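Local coordinates for protein leucine aminopeptidase 2 (Saccharomyces cerevisiae, PDB 2XQ0) that cleaves di- and tripeptides as a zinc-dependent aminopeptidase of the M1 family and has low epoxide hydrolase activity in vitro, at residues A[367-371]-A[388-393]; A[395-400]-A[449-455]. All coordinates share one frame; numbering follows the deposited sequence.

Both contacts lie on helix 388-403, with contact 1 at its first residues and contact 2 two turns further on. Their centres are 11 Å apart. The two come one after the other along the chain, so the helix is first met by the 367-371 segment that precedes it and then by residues 449-455, which return to it after a largely helical excursion. The two incoming segments also touch each other, Leu371 CB lying 3.3 Å from Trp454 O, and Leu371 CD2 reaches the shared helix beyond contact 1, 3.9 Å from Leu396 CD2. A continuous core in the M1 catalytic domain thus flanks the helix that carries the proton donor Tyr390 into the active site.

Contact 1: residues A[367-371]-A[388-393]; sequences RFSTL and VPYEKG. With BES (2-(3-amino-2-hydroxy-4-phenyl-butyrylamino)-4-methyl-pentanoic acid), chain B.
Phe368 reaches Val388 through its backbone, the carbonyl O lying 4.2 Å from Val388 CG2, while its ring turns from the helix and takes Arg367 CG over the centre of one face, 4.0 Å above the plane. The other flat group, the Tyr390 ring, meets the inhibitor at its edge: the bestatin amide oxygen O3 lies in the ring plane and accepts a 3.0 Å hydrogen bond from Tyr390 OH. With CG anti to the carbonyl carbon (chi1 -66°), the phenol projects from the helix toward the ligand and takes no part in the contact with 367-371, which falls chiefly to Val388 and Lys392. Lys392 supplies the direct polar link. Its NZ donates to Ser369 O over 2.9 Å, with a C=O...N angle of 156° and a tilt of 18° from the carbonyl plane. The same ammonium group also binds Gly459 O and a water that accepts from Leu371 N, so three partners fix it in a buried place. Further back along the lysine chain, Leu371 CB rests 3.8 Å from Lys392 CD, and Leu371 CD1 reaches the backbone at Gly393 N, 3.6 Å away. Pro389 brings this helix start to about 5 Å from the zinc ligand Glu324, side chain to side chain. Together with the proton donor Tyr390, this places the contact in the wall of the HExxH zinc site characteristic of M1 aminopeptidases.

Contact 2: residues A[395-400]-A[449-455]; sequences NLLFHL and VDWETWL
Trp451 NE1 is held by two groups, Leu446 O and, weakly, Tyr436 OH, which fixes the rotation of an indole whose six-membered ring is directed at helix 388-403. Val449 CG1 covers one face of that indole, 3.4 Å above the plane and over its centre. Trp451 CH2 then meets Leu400 CD2 at 3.9 Å, the two side chains crossing at about a right angle. The same methyl, Leu400 CD2, also lies 4.0 Å from Val449 CG2, so one leucine branch is shared by both neighbours. The second indole, Trp454, lies against Leu396. The CA of Leu396 sits 4.0 Å from the centroid of the six-membered ring, a CH-pi contact over the face, and Leu396 CD1 stands 3.8 Å above the same face nearer the rim. Leu396 CG is anti to the backbone N (chi1 169°), and the branching there sends CD1 onto the indole and CD2 to Leu455 CD2, 3.8 Å away. His399 borders Trp454 on this side too; the imidazole and the five-membered ring are inclined by 24° but slid apart, with centroids 5.4 Å distant, so they barely overlap. Replacing Trp454 with an alanine here would probably leave Leu396 without the flat surface it packs on and His399 freer to turn. Asp450 N-caps the short helix through a weak bond from Thr453 N to its OD1. The segment axes approach to 11.6 Å at 145°, an antiparallel-leaning helix pair joined by apolar and aromatic side chains in the helical part of the M1 catalytic domain, set back from the inhibitor.

Contact 1: residues A[367-371]-A[388-393]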
loop_
_atom_site.group_PDB
_atom_site.type_symbol
_atom_site.label_atom_id
_atom_site.label_comp_id
_atom_site.label_asym_id
_atom_site.label_seq_id
_atom_site.Cartn_x
_atom_site.Cartn_y
_atom_site.Cartn_z
ATOM N N ARG A 367 10.278 -2.283 19.659
ATOM C CA ARG A 367 9.507 -3.400 19.148
ATOM C C ARG A 367 9.218 -3.245 17.657
ATOM O O ARG A 367 9.496 -4.136 16.860
ATOM C CB ARG A 367 8.181 -3.534 19.902
ATOM C CG ARG A 367 7.266 -4.541 19.252
ATOM C CD ARG A 367 6.036 -4.892 20.062
ATOM N NE ARG A 367 5.409 -6.063 19.457
ATOM C CZ ARG A 367 4.205 -6.526 19.755
ATOM N NH1 ARG A 367 3.751 -7.601 19.123
ATOM N NH2 ARG A 367 3.458 -5.918 20.674
ATOM N N PHE A 368 8.631 -2.117 17.279
ATOM C CA PHE A 368 8.053 -2.023 15.948
ATOM C C PHE A 368 9.020 -1.589 14.844
ATOM O O PHE A 368 8.619 -1.499 13.691
ATOM C CB PHE A 368 6.805 -1.139 15.948
ATOM C CG PHE A 368 5.641 -1.728 16.710
ATOM C CD1 PHE A 368 5.172 -1.122 17.865
ATOM C CD2 PHE A 368 5.023 -2.887 16.269
ATOM C CE1 PHE A 368 4.099 -1.661 18.566
ATOM C CE2 PHE A 368 3.952 -3.436 16.971
ATOM C CZ PHE A 368 3.494 -2.820 18.112
ATOM N N SER A 369 10.284 -1.341 15.175
ATOM C CA SER A 369 11.233 -0.945 14.136
ATOM C C SER A 369 12.171 -2.067 13.712
ATOM O O SER A 369 13.089 -1.850 12.935
ATOM C CB SER A 369 12.029 0.292 14.555
ATOM O OG SER A 369 13.017 -0.026 15.513
ATOM N N THR A 370 11.952 -3.270 14.231
ATOM C CA THR A 370 12.728 -4.420 13.787
ATOM C C THR A 370 12.169 -4.866 12.451
ATOM O O THR A 370 10.957 -4.789 12.227
ATOM C CB THR A 370 12.670 -5.583 14.802
ATOM O OG1 THR A 370 11.311 -6.026 14.964
ATOM C CG2 THR A 370 13.215 -5.124 16.161
ATOM N N LEU A 371 13.041 -5.322 11.554
ATOM C CA LEU A 371 12.601 -5.713 10.220
ATOM C C LEU A 371 11.623 -6.890 10.261
ATOM O O LEU A 371 10.584 -6.834 9.633
ATOM C CB LEU A 371 13.789 -6.036 9.322
ATOM C CG LEU A 371 13.442 -6.319 7.862
ATOM C CD1 LEU A 371 12.663 -5.157 7.278
ATOM C CD2 LEU A 371 14.717 -6.563 7.061
ATOM N N VAL A 388 9.077 0.871 8.025
ATOM C CA VAL A 388 10.194 -0.067 8.235
ATOM C C VAL A 388 10.261 -1.244 7.247
ATOM O O VAL A 388 11.311 -1.495 6.662
ATOM C CB VAL A 388 10.219 -0.584 9.692
ATOM C CG1 VAL A 388 11.249 -1.709 9.853
ATOM C CG2 VAL A 388 10.524 0.567 10.634
ATOM N N PRO A 389 9.147 -1.975 7.048
ATOM C CA PRO A 389 9.284 -3.103 6.111
ATOM C C PRO A 389 9.639 -2.641 4.704
ATOM O O PRO A 389 10.363 -3.341 3.985
ATOM C CB PRO A 389 7.892 -3.770 6.127
ATOM C CG PRO A 389 6.971 -2.777 6.816
ATOM C CD PRO A 389 7.869 -2.018 7.778
ATOM N N TYR A 390 9.115 -1.480 4.317
ATOM C CA TYR A 390 9.383 -0.916 3.001
ATOM C C TYR A 390 10.857 -0.563 2.862
ATOM O O TYR A 390 11.548 -1.055 1.973
ATOM C CB TYR A 390 8.535 0.352 2.793
ATOM C CG TYR A 390 7.038 0.097 2.723
ATOM C CD1 TYR A 390 6.268 -0.024 3.881
ATOM C CD2 TYR A 390 6.397 0.001 1.496
ATOM C CE1 TYR A 390 4.889 -0.264 3.810
ATOM C CE2 TYR A 390 5.022 -0.235 1.412
ATOM C CZ TYR A 390 4.279 -0.366 2.563
ATOM O OH TYR A 390 2.920 -0.586 2.467
ATOM N N GLU A 391 11.327 0.305 3.740
ATOM C CA GLU A 391 12.623 0.951 3.546
ATOM C C GLU A 391 13.783 0.230 4.207
ATOM O O GLU A 391 14.878 0.206 3.661
ATOM C CB GLU A 391 12.580 2.401 4.026
ATOM C CG GLU A 391 11.616 3.300 3.234
ATOM C CD GLU A 391 12.030 3.491 1.775
ATOM O OE1 GLU A 391 13.225 3.316 1.443
ATOM O OE2 GLU A 391 11.151 3.810 0.952
ATOM N N LYS A 392 13.586 -0.323 5.397
ATOM C CA LYS A 392 14.640 -1.164 5.943
ATOM C C LYS A 392 14.720 -2.409 5.066
ATOM O O LYS A 392 15.805 -2.938 4.806
ATOM C CB LYS A 392 14.380 -1.514 7.431
ATOM C CG LYS A 392 15.584 -2.164 8.116
ATOM C CD LYS A 392 15.340 -2.573 9.578
ATOM C CE LYS A 392 15.628 -1.450 10.568
ATOM N NZ LYS A 392 15.815 -1.948 11.998
ATOM N N GLY A 393 13.563 -2.876 4.600
ATOM C CA GLY A 393 13.516 -4.011 3.687
ATOM C C GLY A 393 14.287 -3.735 2.420
ATOM O O GLY A 393 15.183 -4.490 2.051
HETATM N N2 BES B . -1.187 -2.764 -0.473
HETATM C C1 BES B . -0.237 -1.734 -0.104
HETATM C C6 BES B . -0.887 -0.740 0.861
HETATM C C7 BES B . -1.264 -1.436 2.150
HETATM C C8 BES B . -0.346 -2.272 2.775
HETATM C C12 BES B . -2.529 -1.256 2.700
HETATM C C9 BES B . -0.689 -2.919 3.957
HETATM C C11 BES B . -2.872 -1.906 3.883
HETATM C C10 BES B . -1.951 -2.737 4.513
HETATM C C2 BES B . 0.289 -0.998 -1.342
HETATM O O2 BES B . 0.903 -1.842 -2.327
HETATM C C3 BES B . 1.282 0.008 -0.863
HETATM O O3 BES B . 2.393 -0.328 -0.447
HETATM N N1 BES B . 0.775 1.232 -0.938
HETATM C C4 BES B . 1.398 2.487 -0.572
HETATM C C13 BES B . 1.923 3.018 -1.900
HETATM C C14 BES B . 3.401 3.380 -1.850
HETATM C C15 BES B . 3.987 3.386 -3.258
HETATM C C16 BES B . 4.188 2.448 -0.931
HETATM C C5 BES B . 0.296 3.385 -0.088
HETATM O O1 BES B . 0.571 4.303 0.717
HETATM O O4 BES B . -0.869 3.174 -0.509
HETATM O O HOH W 1 15.708 -5.004 12.169
#

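Contact 2: residues A[395-400]-A[449-455]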
loop_
_atom_site.group_PDB
_atom_site.type_symbol
_atom_site.label_atom_id
_atom_site.label_comp_id
_atom_site.label_asym_id
_atom_site.label_seq_id
_atom_site.Cartn_x
_atom_site.Cartn_y
_atom_site.Cartn_z
ATOM N N ASN A 395 16.545 -1.433 1.972
ATOM C CA ASN A 395 17.969 -1.248 2.259
ATOM C C ASN A 395 18.759 -2.519 2.505
ATOM O O ASN A 395 19.947 -2.593 2.167
ATOM C CB ASN A 395 18.170 -0.249 3.398
ATOM C CG ASN A 395 18.148 1.184 2.890
ATOM O OD1 ASN A 395 19.073 1.616 2.204
ATOM N ND2 ASN A 395 17.068 1.907 3.177
ATOM N N LEU A 396 18.118 -3.534 3.071
ATOM C CA LEU A 396 18.806 -4.820 3.191
ATOM C C LEU A 396 19.066 -5.397 1.801
ATOM O O LEU A 396 20.164 -5.890 1.511
ATOM C CB LEU A 396 17.999 -5.797 4.050
ATOM C CG LEU A 396 18.484 -7.237 4.032
ATOM C CD1 LEU A 396 19.956 -7.284 4.397
ATOM C CD2 LEU A 396 17.644 -8.089 4.983
ATOM N N LEU A 397 18.078 -5.300 0.913
ATOM C CA LEU A 397 18.257 -5.845 -0.449
ATOM C C LEU A 397 19.278 -5.063 -1.289
ATOM O O LEU A 397 20.020 -5.641 -2.089
ATOM C CB LEU A 397 16.916 -5.905 -1.174
ATOM C CG LEU A 397 15.922 -6.855 -0.500
ATOM C CD1 LEU A 397 14.551 -6.729 -1.122
ATOM C CD2 LEU A 397 16.444 -8.281 -0.585
ATOM N N PHE A 398 19.276 -3.745 -1.131
ATOM C CA PHE A 398 20.237 -2.889 -1.797
ATOM C C PHE A 398 21.675 -3.192 -1.309
ATOM O O PHE A 398 22.637 -3.152 -2.089
ATOM C CB PHE A 398 19.877 -1.414 -1.572
ATOM C CG PHE A 398 20.759 -0.457 -2.342
ATOM C CD1 PHE A 398 20.652 -0.355 -3.719
ATOM C CD2 PHE A 398 21.703 0.325 -1.689
ATOM C CE1 PHE A 398 21.482 0.513 -4.445
ATOM C CE2 PHE A 398 22.525 1.197 -2.404
ATOM C CZ PHE A 398 22.409 1.285 -3.789
ATOM N N HIS A 399 21.808 -3.485 -0.018
ATOM C CA HIS A 399 23.089 -3.873 0.571
ATOM C C HIS A 399 23.584 -5.182 -0.039
ATOM O O HIS A 399 24.745 -5.302 -0.431
ATOM C CB HIS A 399 22.941 -4.022 2.088
ATOM C CG HIS A 399 24.208 -4.417 2.785
ATOM N ND1 HIS A 399 25.348 -3.644 2.747
ATOM C CD2 HIS A 399 24.511 -5.498 3.536
ATOM C CE1 HIS A 399 26.302 -4.238 3.442
ATOM N NE2 HIS A 399 25.820 -5.364 3.933
ATOM N N LEU A 400 22.681 -6.152 -0.136
ATOM C CA LEU A 400 22.978 -7.450 -0.721
ATOM C C LEU A 400 23.371 -7.325 -2.191
ATOM O O LEU A 400 24.341 -7.934 -2.633
ATOM C CB LEU A 400 21.768 -8.376 -0.571
ATOM C CG LEU A 400 21.508 -8.850 0.865
ATOM C CD1 LEU A 400 20.277 -9.764 0.945
ATOM C CD2 LEU A 400 22.735 -9.542 1.458
ATOM N N VAL A 449 27.563 -10.480 6.491
ATOM C CA VAL A 449 26.358 -9.686 6.719
ATOM C C VAL A 449 25.918 -9.839 8.173
ATOM O O VAL A 449 25.729 -10.956 8.647
ATOM C CB VAL A 449 25.188 -10.142 5.807
ATOM C CG1 VAL A 449 23.884 -9.447 6.209
ATOM C CG2 VAL A 449 25.505 -9.876 4.345
ATOM N N ASP A 450 25.764 -8.730 8.889
ATOM C CA ASP A 450 25.283 -8.806 10.267
ATOM C C ASP A 450 23.772 -9.094 10.264
ATOM O O ASP A 450 22.953 -8.187 10.453
ATOM C CB ASP A 450 25.578 -7.497 10.986
ATOM C CG ASP A 450 25.241 -7.544 12.470
ATOM O OD1 ASP A 450 24.807 -8.610 12.983
ATOM O OD2 ASP A 450 25.420 -6.492 13.124
ATOM N N TRP A 451 23.413 -10.357 10.055
ATOM C CA TRP A 451 22.015 -10.728 9.900
ATOM C C TRP A 451 21.215 -10.346 11.127
ATOM O O TRP A 451 20.031 -10.020 11.036
ATOM C CB TRP A 451 21.883 -12.219 9.590
ATOM C CG TRP A 451 22.421 -12.562 8.232
ATOM C CD1 TRP A 451 23.567 -13.246 7.956
ATOM C CD2 TRP A 451 21.848 -12.214 6.966
ATOM N NE1 TRP A 451 23.739 -13.355 6.596
ATOM C CE2 TRP A 451 22.698 -12.729 5.966
ATOM C CE3 TRP A 451 20.700 -11.513 6.578
ATOM C CZ2 TRP A 451 22.433 -12.576 4.608
ATOM C CZ3 TRP A 451 20.442 -11.363 5.233
ATOM C CH2 TRP A 451 21.304 -11.891 4.262
ATOM N N GLU A 452 21.880 -10.359 12.273
ATOM C CA GLU A 452 21.225 -10.078 13.545
ATOM C C GLU A 452 20.760 -8.636 13.636
ATOM O O GLU A 452 19.667 -8.358 14.122
ATOM C CB GLU A 452 22.183 -10.383 14.707
ATOM C CG GLU A 452 21.918 -11.705 15.399
ATOM C CD GLU A 452 20.684 -11.653 16.270
ATOM O OE1 GLU A 452 20.214 -10.535 16.558
ATOM O OE2 GLU A 452 20.184 -12.723 16.669
ATOM N N THR A 453 21.597 -7.718 13.170
ATOM C CA THR A 453 21.254 -6.308 13.217
ATOM C C THR A 453 20.173 -5.994 12.189
ATOM O O THR A 453 19.178 -5.341 12.503
ATOM C CB THR A 453 22.491 -5.421 12.993
ATOM O OG1 THR A 453 23.370 -5.565 14.109
ATOM C CG2 THR A 453 22.098 -3.965 12.871
ATOM N N TRP A 454 20.365 -6.480 10.967
ATOM C CA TRP A 454 19.417 -6.215 9.896
ATOM C C TRP A 454 18.029 -6.774 10.201
ATOM O O TRP A 454 17.033 -6.074 10.073
ATOM C CB TRP A 454 19.921 -6.777 8.567
ATOM C CG TRP A 454 20.942 -5.909 7.891
ATOM C CD1 TRP A 454 22.289 -6.120 7.836
ATOM C CD2 TRP A 454 20.696 -4.690 7.175
ATOM N NE1 TRP A 454 22.897 -5.112 7.125
ATOM C CE2 TRP A 454 21.940 -4.225 6.703
ATOM C CE3 TRP A 454 19.543 -3.957 6.875
ATOM C CZ2 TRP A 454 22.066 -3.057 5.958
ATOM C CZ3 TRP A 454 19.667 -2.805 6.133
ATOM C CH2 TRP A 454 20.921 -2.361 5.687
ATOM N N LEU A 455 17.963 -8.042 10.596
ATOM C CA LEU A 455 16.670 -8.688 10.769
ATOM C C LEU A 455 15.963 -8.426 12.110
ATOM O O LEU A 455 14.734 -8.281 12.150
ATOM C CB LEU A 455 16.784 -10.186 10.497
ATOM C CG LEU A 455 17.218 -10.579 9.086
ATOM C CD1 LEU A 455 17.215 -12.087 8.950
ATOM C CD2 LEU A 455 16.327 -9.958 8.025
#